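Local coordinates for protein beta-n-acetylhexosaminidase (Streptococcus pneumoniae, PDB 2YLA) that removes terminal N-acetylglucosamine from glycans as a family 20 beta-N-acetylhexosaminidase, a pneumococcal virulence factor that probably acts on N-glycans, at residues A17-F22 with S327-R332; P136-D141 with Q183-A188; M225-G230 with L246-S251. The protein carries 1 engineered substitution. All coordinates share one frame; numbering follows the deposited sequence.

Contact 1 (A17-F22 with S327-R332); sequences AGRKYF and SIWADR. With NAG (2-acetamido-2-deoxy-beta-D-glucopyranose), chain E; MAN (alpha-D-mannopyranose), chain B.
Arg19 and Asp331 illustrate how two charged side chains can share one sugar while holding each other only loosely. NH1 of Arg19 lies 3.6 Å from OD1 of Asp331, but the oxygen sits over a face of the guanidinium, so the salt bridge rests on electrostatic attraction rather than on a hydrogen bond. Outside the pair, Asp49 and Asp16 make salt bridges to NE and NH1, which should hold the group's rotation.

Directed bonds also run to the sugars. N-acetylglucosamine presents O3 at the guanidinium edge, where NH2 of Arg19 donates to it at 2.8 Å (161°); NH1 adds a more bent bond to O3 and a weak one to O4. From the other segment, OD1 of Asp331 accepts from O4 of the same sugar at 2.7 Å, while OD2 takes O3 of the mannose at 2.7 Å and, at greater length, O6 of the N-acetylglucosamine.

Segment 17-22 leaves the C-terminal end of strand 10-16, and 327-332 holds the end of the neighbouring parallel strand 321-329 and the loop after it; these are the first and last strands of the TIM barrel. Such loops form the substrate end of the family 20 fold, and here they hold the non-reducing sugar through its hydroxyls.

Van der Waals packing fills in the rest. CG of Arg19 stands beside the backbone N (chi1 -70°), and the chain then runs extended across the carbonyl of Ala330, whose O lies 3.2 Å from CD of Arg19. CE3 of Trp329 meets the guanidinium edge 3.7 Å from NH1 of Arg19, and one indole face lies against C5 and C6 of the N-acetylglucosamine. CB of Lys20 rests 3.7 Å from CB of Ala330, whereas NZ of Lys20 turns away to the carbonyls of Pro333 and Ala335.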
# COMPACT_ATOMS: atom_id res chain seq x y z
N ALA A 17 8.44 -0.09 -1.95
CA ALA A 17 9.65 -0.11 -1.13
C ALA A 17 10.06 -1.54 -0.77
O ALA A 17 10.85 -1.75 0.15
CB ALA A 17 9.47 0.75 0.12
N GLY A 18 9.50 -2.50 -1.49
CA GLY A 18 9.90 -3.89 -1.35
C GLY A 18 10.98 -4.22 -2.35
O GLY A 18 11.97 -4.87 -2.01
N ARG A 19 10.80 -3.77 -3.59
CA ARG A 19 11.78 -3.99 -4.65
C ARG A 19 13.00 -3.09 -4.47
O ARG A 19 14.13 -3.52 -4.70
CB ARG A 19 11.16 -3.73 -6.02
CG ARG A 19 10.14 -4.76 -6.48
CD ARG A 19 9.77 -4.48 -7.92
NE ARG A 19 8.97 -5.53 -8.55
CZ ARG A 19 7.67 -5.43 -8.80
NH1 ARG A 19 6.99 -4.33 -8.47
NH2 ARG A 19 7.03 -6.43 -9.40
N LYS A 20 12.76 -1.85 -4.05
CA LYS A 20 13.80 -0.83 -3.94
C LYS A 20 13.81 -0.18 -2.56
O LYS A 20 12.76 0.16 -2.02
CB LYS A 20 13.58 0.24 -5.02
CG LYS A 20 14.67 1.29 -5.16
CD LYS A 20 14.29 2.32 -6.20
CE LYS A 20 15.25 3.50 -6.21
NZ LYS A 20 16.57 3.18 -6.82
N TYR A 21 15.01 0.00 -2.00
CA TYR A 21 15.16 0.60 -0.68
C TYR A 21 14.82 2.09 -0.68
O TYR A 21 15.25 2.84 -1.55
CB TYR A 21 16.58 0.38 -0.14
CG TYR A 21 16.82 0.98 1.24
CD1 TYR A 21 16.47 0.28 2.39
CD2 TYR A 21 17.40 2.24 1.38
CE1 TYR A 21 16.68 0.83 3.65
CE2 TYR A 21 17.62 2.79 2.64
CZ TYR A 21 17.26 2.08 3.77
OH TYR A 21 17.47 2.63 5.01
N PHE A 22 14.03 2.50 0.32
CA PHE A 22 13.76 3.90 0.57
C PHE A 22 14.22 4.23 1.99
O PHE A 22 13.95 3.47 2.92
CB PHE A 22 12.27 4.20 0.42
CG PHE A 22 11.82 4.37 -1.00
CD1 PHE A 22 11.52 3.27 -1.79
CD2 PHE A 22 11.68 5.64 -1.55
CE1 PHE A 22 11.10 3.42 -3.11
CE2 PHE A 22 11.25 5.81 -2.87
CZ PHE A 22 10.96 4.70 -3.65
N SER A 327 -0.23 4.54 -7.54
CA SER A 327 0.83 3.57 -7.28
C SER A 327 2.14 3.83 -8.03
O SER A 327 2.16 3.95 -9.26
CB SER A 327 0.33 2.15 -7.56
OG SER A 327 -0.87 1.90 -6.85
N ILE A 328 3.22 3.91 -7.26
CA ILE A 328 4.58 4.10 -7.78
C ILE A 328 5.36 2.78 -7.64
O ILE A 328 5.43 2.22 -6.55
CB ILE A 328 5.33 5.23 -7.03
CG1 ILE A 328 4.51 6.53 -7.01
CG2 ILE A 328 6.73 5.45 -7.62
CD1 ILE A 328 4.36 7.25 -8.36
N TRP A 329 5.94 2.31 -8.74
CA TRP A 329 6.59 1.00 -8.77
C TRP A 329 8.06 1.05 -9.15
O TRP A 329 8.50 1.95 -9.87
CB TRP A 329 5.85 0.08 -9.74
CG TRP A 329 4.40 -0.06 -9.43
CD1 TRP A 329 3.37 0.64 -9.98
CD2 TRP A 329 3.80 -0.95 -8.48
NE1 TRP A 329 2.18 0.24 -9.45
CE2 TRP A 329 2.41 -0.74 -8.52
CE3 TRP A 329 4.31 -1.92 -7.60
CZ2 TRP A 329 1.52 -1.44 -7.71
CZ3 TRP A 329 3.42 -2.63 -6.80
CH2 TRP A 329 2.04 -2.38 -6.86
N ALA A 330 8.82 0.06 -8.67
CA ALA A 330 10.25 -0.01 -8.92
C ALA A 330 10.66 -1.34 -9.56
O ALA A 330 11.53 -2.05 -9.04
CB ALA A 330 11.02 0.23 -7.63
N ASP A 331 10.03 -1.66 -10.69
CA ASP A 331 10.25 -2.93 -11.41
C ASP A 331 11.72 -3.18 -11.75
O ASP A 331 12.23 -4.29 -11.58
CB ASP A 331 9.37 -3.01 -12.66
CG ASP A 331 7.89 -3.08 -12.33
OD1 ASP A 331 7.44 -2.35 -11.42
OD2 ASP A 331 7.17 -3.86 -12.98
N ARG A 332 12.40 -2.15 -12.26
CA ARG A 332 13.85 -2.12 -12.27
C ARG A 332 14.29 -1.25 -11.09
O ARG A 332 14.22 -0.02 -11.17
CB ARG A 332 14.40 -1.54 -13.58
CG ARG A 332 14.20 -2.42 -14.82
CD ARG A 332 13.03 -1.93 -15.66
NE ARG A 332 13.07 -0.48 -15.82
CZ ARG A 332 12.03 0.27 -16.15
NH1 ARG A 332 10.85 -0.30 -16.36
NH2 ARG A 332 12.16 1.58 -16.27
C1 NAG E . 1.92 -5.02 -12.37
C2 NAG E . 2.33 -5.59 -10.99
C3 NAG E . 3.41 -4.80 -10.23
C4 NAG E . 4.16 -3.86 -11.15
C5 NAG E . 3.14 -2.93 -11.81
C6 NAG E . 3.82 -1.87 -12.66
C7 NAG E . 0.34 -4.98 -9.57
C8 NAG E . -0.72 -5.57 -8.69
N2 NAG E . 1.19 -5.86 -10.11
O3 NAG E . 4.32 -5.70 -9.63
O4 NAG E . 5.11 -3.14 -10.41
O5 NAG E . 2.23 -3.64 -12.63
O6 NAG E . 4.35 -2.44 -13.84
O7 NAG E . 0.37 -3.76 -9.74
C1 MAN B . 1.93 -5.95 -15.77
C2 MAN B . 2.79 -5.39 -14.63
C3 MAN B . 4.25 -5.77 -14.87
C4 MAN B . 4.42 -7.27 -15.08
C5 MAN B . 3.44 -7.79 -16.13
C6 MAN B . 3.45 -9.32 -16.22
O2 MAN B . 2.37 -5.95 -13.39
O3 MAN B . 5.05 -5.37 -13.78
O4 MAN B . 5.75 -7.55 -15.47
O5 MAN B . 2.12 -7.35 -15.86
O6 MAN B . 3.81 -9.71 -17.52

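Contact 2 (P136-D141 with Q183-A188); sequences PQAHFD and QYANDA. Engineered in segment 183-188: Gln183 (natural residue Glu). With MAN (alpha-D-mannopyranose), chain B; NAG (2-acetamido-2-deoxy-beta-D-glucopyranose), chain E.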
# COMPACT_ATOMS: atom_id res chain seq x y z
N PRO A 136 11.38 -24.34 -1.86
CA PRO A 136 10.12 -23.68 -1.54
C PRO A 136 9.44 -23.09 -2.78
O PRO A 136 8.29 -22.67 -2.69
CB PRO A 136 10.56 -22.56 -0.59
CG PRO A 136 11.94 -22.24 -1.01
CD PRO A 136 12.55 -23.51 -1.51
N GLN A 137 10.14 -23.08 -3.91
CA GLN A 137 9.66 -22.45 -5.14
C GLN A 137 8.62 -23.27 -5.88
O GLN A 137 8.68 -24.50 -5.91
CB GLN A 137 10.82 -22.15 -6.09
CG GLN A 137 11.90 -21.25 -5.51
CD GLN A 137 13.12 -22.02 -5.05
OE1 GLN A 137 13.08 -23.24 -4.88
NE2 GLN A 137 14.21 -21.30 -4.84
N ALA A 138 7.67 -22.57 -6.50
CA ALA A 138 6.71 -23.19 -7.41
C ALA A 138 7.43 -23.74 -8.64
O ALA A 138 8.52 -23.27 -9.00
CB ALA A 138 5.64 -22.20 -7.81
N HIS A 139 6.83 -24.74 -9.29
CA HIS A 139 7.47 -25.43 -10.40
C HIS A 139 6.49 -25.70 -11.54
O HIS A 139 5.60 -26.54 -11.41
CB HIS A 139 8.07 -26.76 -9.90
CG HIS A 139 9.09 -27.35 -10.82
ND1 HIS A 139 10.11 -28.15 -10.37
CD2 HIS A 139 9.25 -27.26 -12.16
CE1 HIS A 139 10.86 -28.53 -11.39
NE2 HIS A 139 10.36 -28.00 -12.49
N PHE A 140 6.66 -25.01 -12.66
CA PHE A 140 5.80 -25.22 -13.82
C PHE A 140 6.59 -25.44 -15.12
O PHE A 140 7.17 -26.51 -15.31
CB PHE A 140 4.74 -24.13 -13.93
CG PHE A 140 3.76 -24.13 -12.78
CD1 PHE A 140 2.81 -25.14 -12.68
CD2 PHE A 140 3.81 -23.15 -11.80
CE1 PHE A 140 1.91 -25.16 -11.61
CE2 PHE A 140 2.91 -23.16 -10.73
CZ PHE A 140 1.96 -24.16 -10.64
N ASP A 141 6.62 -24.44 -16.01
CA ASP A 141 7.46 -24.52 -17.21
C ASP A 141 8.93 -24.50 -16.81
O ASP A 141 9.80 -25.01 -17.53
CB ASP A 141 7.15 -23.38 -18.19
CG ASP A 141 5.74 -23.47 -18.78
OD1 ASP A 141 5.08 -24.53 -18.65
OD2 ASP A 141 5.29 -22.47 -19.38
N GLN A 183 -0.33 -11.93 -9.29
CA GLN A 183 0.53 -12.57 -10.30
C GLN A 183 1.30 -13.80 -9.81
O GLN A 183 2.52 -13.75 -9.62
CB GLN A 183 1.48 -11.52 -10.91
CG GLN A 183 0.79 -10.21 -11.27
CD GLN A 183 1.70 -9.21 -11.94
OE1 GLN A 183 2.78 -8.89 -11.44
NE2 GLN A 183 1.26 -8.70 -13.09
N TYR A 184 0.58 -14.91 -9.62
CA TYR A 184 1.18 -16.17 -9.17
C TYR A 184 2.09 -16.76 -10.25
O TYR A 184 1.70 -16.86 -11.41
CB TYR A 184 0.09 -17.18 -8.79
CG TYR A 184 0.61 -18.43 -8.11
CD1 TYR A 184 1.04 -19.53 -8.86
CD2 TYR A 184 0.66 -18.52 -6.72
CE1 TYR A 184 1.52 -20.68 -8.24
CE2 TYR A 184 1.13 -19.67 -6.09
CZ TYR A 184 1.57 -20.74 -6.85
OH TYR A 184 2.04 -21.88 -6.24
N ALA A 185 3.29 -17.15 -9.84
CA ALA A 185 4.27 -17.82 -10.71
C ALA A 185 4.31 -17.30 -12.14
O ALA A 185 4.41 -18.08 -13.09
CB ALA A 185 4.03 -19.33 -10.69
N ASN A 186 4.26 -15.97 -12.29
CA ASN A 186 4.30 -15.34 -13.61
C ASN A 186 5.59 -15.61 -14.40
O ASN A 186 5.55 -15.75 -15.62
CB ASN A 186 4.04 -13.83 -13.51
CG ASN A 186 2.59 -13.47 -13.80
OD1 ASN A 186 2.30 -12.38 -14.29
ND2 ASN A 186 1.66 -14.39 -13.50
N ASP A 187 6.71 -15.69 -13.69
CA ASP A 187 7.99 -16.00 -14.32
C ASP A 187 8.03 -17.44 -14.84
O ASP A 187 8.68 -17.72 -15.86
CB ASP A 187 9.16 -15.72 -13.36
CG ASP A 187 9.20 -16.68 -12.17
OD1 ASP A 187 8.13 -17.12 -11.70
OD2 ASP A 187 10.32 -16.98 -11.70
N ALA A 188 7.32 -18.33 -14.16
CA ALA A 188 7.39 -19.76 -14.45
C ALA A 188 6.27 -20.26 -15.38
O ALA A 188 6.30 -21.41 -15.81
CB ALA A 188 7.40 -20.56 -13.15
C1 MAN B . 1.93 -5.95 -15.77
C2 MAN B . 2.79 -5.39 -14.63
C3 MAN B . 4.25 -5.77 -14.87
C4 MAN B . 4.42 -7.27 -15.08
C5 MAN B . 3.44 -7.79 -16.13
C6 MAN B . 3.45 -9.32 -16.22
O2 MAN B . 2.37 -5.95 -13.39
O3 MAN B . 5.05 -5.37 -13.78
O4 MAN B . 5.75 -7.55 -15.47
O5 MAN B . 2.12 -7.35 -15.86
O6 MAN B . 3.81 -9.71 -17.52
C1 NAG E . 1.92 -5.02 -12.37
C2 NAG E . 2.33 -5.59 -10.99
C3 NAG E . 3.41 -4.80 -10.23
C4 NAG E . 4.16 -3.86 -11.15
C5 NAG E . 3.14 -2.93 -11.81
C6 NAG E . 3.82 -1.87 -12.66
C7 NAG E . 0.34 -4.98 -9.57
C8 NAG E . -0.72 -5.57 -8.69
N2 NAG E . 1.19 -5.86 -10.11
O3 NAG E . 4.32 -5.70 -9.63
O4 NAG E . 5.11 -3.14 -10.41
O5 NAG E . 2.23 -3.64 -12.63
O6 NAG E . 4.35 -2.44 -13.84
O7 NAG E . 0.37 -3.76 -9.74
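The backbones of Asp141 and Ala188 come to 5.5 Å between their CA atoms, and N of Asp141 donates to O of Ala188 at 3.1 Å. This bond ties together two excursions of a TIM barrel: strand 137-139 belongs to the connection after barrel strand 110-117, and the short helix 186-189 to the one after strand 176-180.

Beside this bond, Phe140 carries the apolar packing. Its ring meets Tyr184 edge against edge, CE2 of Phe140 lying 3.8 Å from CE1 of Tyr184, and the two side chains cross at about a right angle; CB of Ala185 also sits at the Phe140 edge. Tyr184 has CG anti to the backbone N (chi1 -171°), a turn that carries its hydroxyl to within 3.9 Å of CB of Ala138. That hydroxyl also makes a weak bond to the carbonyl of Met148, while the ring of Tyr196, outside the two segments, meets that of Phe140 with the planes steeply inclined.

At the start of the same segment the chain faces the sugar. Gln183, engineered in place of glutamate, extends beyond CG, and its NE2 donates to O5 of the mannose at 3.2 Å and to O2 at 3.0 Å, the oxygen that links mannose to N-acetylglucosamine.

Contact 3 (M225-G230 with L246-S251); sequences MAFNDG and LISYWS. With NAG (2-acetamido-2-deoxy-beta-D-glucopyranose), chain E; NAG (2-acetamido-2-deoxy-beta-D-glucopyranose), chain C.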
# COMPACT_ATOMS: atom_id res chain seq x y z
N MET A 225 -6.42 -6.64 3.20
CA MET A 225 -6.43 -6.13 1.84
C MET A 225 -5.63 -7.08 0.95
O MET A 225 -4.63 -7.65 1.38
CB MET A 225 -5.86 -4.71 1.81
CG MET A 225 -5.71 -4.08 0.42
SD MET A 225 -5.36 -2.31 0.51
CE MET A 225 -4.10 -2.15 -0.74
N ALA A 226 -6.10 -7.26 -0.28
CA ALA A 226 -5.36 -8.02 -1.29
C ALA A 226 -5.65 -7.45 -2.67
O ALA A 226 -6.66 -6.77 -2.86
CB ALA A 226 -5.73 -9.49 -1.23
N PHE A 227 -4.75 -7.72 -3.62
CA PHE A 227 -4.98 -7.34 -5.00
C PHE A 227 -6.03 -8.27 -5.62
O PHE A 227 -6.30 -9.35 -5.09
CB PHE A 227 -3.68 -7.35 -5.81
CG PHE A 227 -2.69 -6.30 -5.37
CD1 PHE A 227 -3.03 -4.94 -5.41
CD2 PHE A 227 -1.42 -6.66 -4.94
CE1 PHE A 227 -2.12 -3.97 -5.01
CE2 PHE A 227 -0.50 -5.69 -4.53
CZ PHE A 227 -0.85 -4.34 -4.57
N ASN A 228 -6.61 -7.85 -6.74
CA ASN A 228 -7.74 -8.55 -7.32
C ASN A 228 -7.42 -9.86 -8.05
O ASN A 228 -8.26 -10.76 -8.09
CB ASN A 228 -8.55 -7.62 -8.23
CG ASN A 228 -7.77 -7.14 -9.45
OD1 ASN A 228 -7.17 -6.07 -9.43
ND2 ASN A 228 -7.80 -7.93 -10.51
N ASP A 229 -6.21 -9.95 -8.61
CA ASP A 229 -5.82 -11.04 -9.53
C ASP A 229 -6.43 -12.41 -9.22
O ASP A 229 -7.15 -12.97 -10.05
CB ASP A 229 -4.29 -11.19 -9.59
CG ASP A 229 -3.59 -9.91 -10.01
OD1 ASP A 229 -3.81 -8.87 -9.36
OD2 ASP A 229 -2.79 -9.97 -10.96
N GLY A 230 -6.14 -12.93 -8.03
CA GLY A 230 -6.50 -14.29 -7.67
C GLY A 230 -7.91 -14.52 -7.17
O GLY A 230 -8.30 -15.65 -6.92
N LEU A 246 -10.69 -6.30 1.53
CA LEU A 246 -10.74 -5.09 0.72
C LEU A 246 -9.93 -5.31 -0.55
O LEU A 246 -8.71 -5.51 -0.49
CB LEU A 246 -10.21 -3.89 1.52
CG LEU A 246 -9.94 -2.55 0.82
CD1 LEU A 246 -11.23 -1.91 0.29
CD2 LEU A 246 -9.22 -1.61 1.76
N ILE A 247 -10.61 -5.29 -1.69
CA ILE A 247 -9.96 -5.53 -2.97
C ILE A 247 -9.33 -4.27 -3.54
O ILE A 247 -10.02 -3.30 -3.87
CB ILE A 247 -10.92 -6.18 -4.00
CG1 ILE A 247 -11.46 -7.53 -3.49
CG2 ILE A 247 -10.24 -6.35 -5.36
CD1 ILE A 247 -10.38 -8.60 -3.21
N SER A 248 -8.00 -4.28 -3.62
CA SER A 248 -7.24 -3.27 -4.34
C SER A 248 -7.26 -3.65 -5.83
O SER A 248 -6.41 -4.41 -6.30
CB SER A 248 -5.82 -3.21 -3.79
OG SER A 248 -4.98 -2.38 -4.55
N TYR A 249 -8.26 -3.13 -6.55
CA TYR A 249 -8.46 -3.51 -7.95
C TYR A 249 -7.60 -2.67 -8.87
O TYR A 249 -7.71 -1.44 -8.89
CB TYR A 249 -9.94 -3.39 -8.34
CG TYR A 249 -10.31 -4.21 -9.56
CD1 TYR A 249 -10.02 -3.75 -10.85
CD2 TYR A 249 -10.95 -5.44 -9.44
CE1 TYR A 249 -10.34 -4.50 -11.97
CE2 TYR A 249 -11.28 -6.20 -10.56
CZ TYR A 249 -10.97 -5.72 -11.82
OH TYR A 249 -11.30 -6.45 -12.94
N TRP A 250 -6.74 -3.33 -9.64
CA TRP A 250 -5.81 -2.62 -10.52
C TRP A 250 -6.06 -2.83 -12.02
O TRP A 250 -5.83 -1.93 -12.82
CB TRP A 250 -4.35 -2.92 -10.15
CG TRP A 250 -3.82 -4.25 -10.60
CD1 TRP A 250 -4.03 -5.45 -10.01
CD2 TRP A 250 -2.99 -4.50 -11.74
NE1 TRP A 250 -3.39 -6.44 -10.71
CE2 TRP A 250 -2.74 -5.88 -11.77
CE3 TRP A 250 -2.43 -3.68 -12.73
CZ2 TRP A 250 -1.95 -6.48 -12.76
CZ3 TRP A 250 -1.65 -4.28 -13.72
CH2 TRP A 250 -1.42 -5.66 -13.73
N SER A 251 -6.52 -4.03 -12.38
CA SER A 251 -6.73 -4.39 -13.79
C SER A 251 -7.62 -5.62 -13.93
O SER A 251 -7.72 -6.43 -13.01
CB SER A 251 -5.38 -4.66 -14.47
OG SER A 251 -5.56 -5.14 -15.79
C1 NAG E . 1.92 -5.02 -12.37
C2 NAG E . 2.33 -5.59 -10.99
C3 NAG E . 3.41 -4.80 -10.23
C4 NAG E . 4.16 -3.86 -11.15
C5 NAG E . 3.14 -2.93 -11.81
C6 NAG E . 3.82 -1.87 -12.66
C7 NAG E . 0.34 -4.98 -9.57
C8 NAG E . -0.72 -5.57 -8.69
N2 NAG E . 1.19 -5.86 -10.11
O3 NAG E . 4.32 -5.70 -9.63
O4 NAG E . 5.11 -3.14 -10.41
O5 NAG E . 2.23 -3.64 -12.63
O6 NAG E . 4.35 -2.44 -13.84
O7 NAG E . 0.37 -3.76 -9.74
C1 NAG C . -0.54 -2.62 -17.49
C2 NAG C . -1.91 -2.12 -17.02
C3 NAG C . -1.93 -0.59 -17.15
C4 NAG C . -0.71 0.05 -16.47
C5 NAG C . 0.60 -0.68 -16.78
C6 NAG C . 1.73 -0.21 -15.87
C7 NAG C . -3.76 -2.61 -18.77
C8 NAG C . -3.53 -1.41 -19.64
N2 NAG C . -3.02 -2.84 -17.66
O3 NAG C . -3.12 -0.06 -16.60
O4 NAG C . -0.61 1.39 -16.88
O5 NAG C . 0.45 -2.09 -16.63
O6 NAG C . 2.79 -1.14 -15.90
O7 NAG C . -4.65 -3.40 -19.09
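Asn228 meets Ile247, Tyr249, Trp250 and Ser251 in turn, a worked example of one polar side chain stitching two strand ends together. Its CB lies 3.6 Å from CG2 of Ile247 and 3.5 Å from CD2 of Tyr249. A chi1 of 65° wedges CG over the main chain, flanked by N and C, and lays the amide over one face of the Tyr249 ring, offset toward its rim, the two planes only 17° apart. At the tip both atoms are used: OD1 of Asn228 accepts from N of Trp250 at 2.8 Å in a nearly straight bond (164°), and ND2 of Asn228 donates to O of Ser251 at 2.9 Å. Both partners lie just beyond the parallel pairing, in which N of Ala226 donates to O of Leu246 and N of Ser248 to O of Ala226.

The next residue fixes the indole. OD1 of Asp229 receives NE1 of Trp250 at 2.8 Å on its syn side, the donor somewhat out of the carboxylate plane, while the oxygen lies in the plane of the indole; OD2 is held by the hydroxyl of Tyr257. The Trp250 ring so placed turns one face to C8, the acetamido methyl of the chain E N-acetylglucosamine, 3.4 Å above the ring plane and displaced toward its rim. Phe227 offers a second aromatic face, with C8 over the centre of its ring, and OG of Ser248 lies at that ring's edge, hydrogen-bonded to OG1 of Thr275. An aromatic pocket for the N-acetyl group, built where adjacent barrel strands end, is a hallmark of family 20 active sites.

From the N terminus the chain leaves strand 10-16 through 17-22, the first half of contact 1, whose partner 327-332 arrives only after the circuit of the barrel; this contact therefore closes a loop of some 300 residues. Contacts 2 and 3 nest inside it and follow one another in series. Contact 2 joins the excursions after strands 110-117 and 176-180, and contact 3 then pairs strands 223-227 and 246-249. Contacts 1 and 3 touch where Trp329 packs on Phe227, while Gln183 of contact 2 approaches Asp229 and Trp250 of contact 3. All three reach the same N-acetylglucosamine, and contacts 1 and 2 also share the mannose.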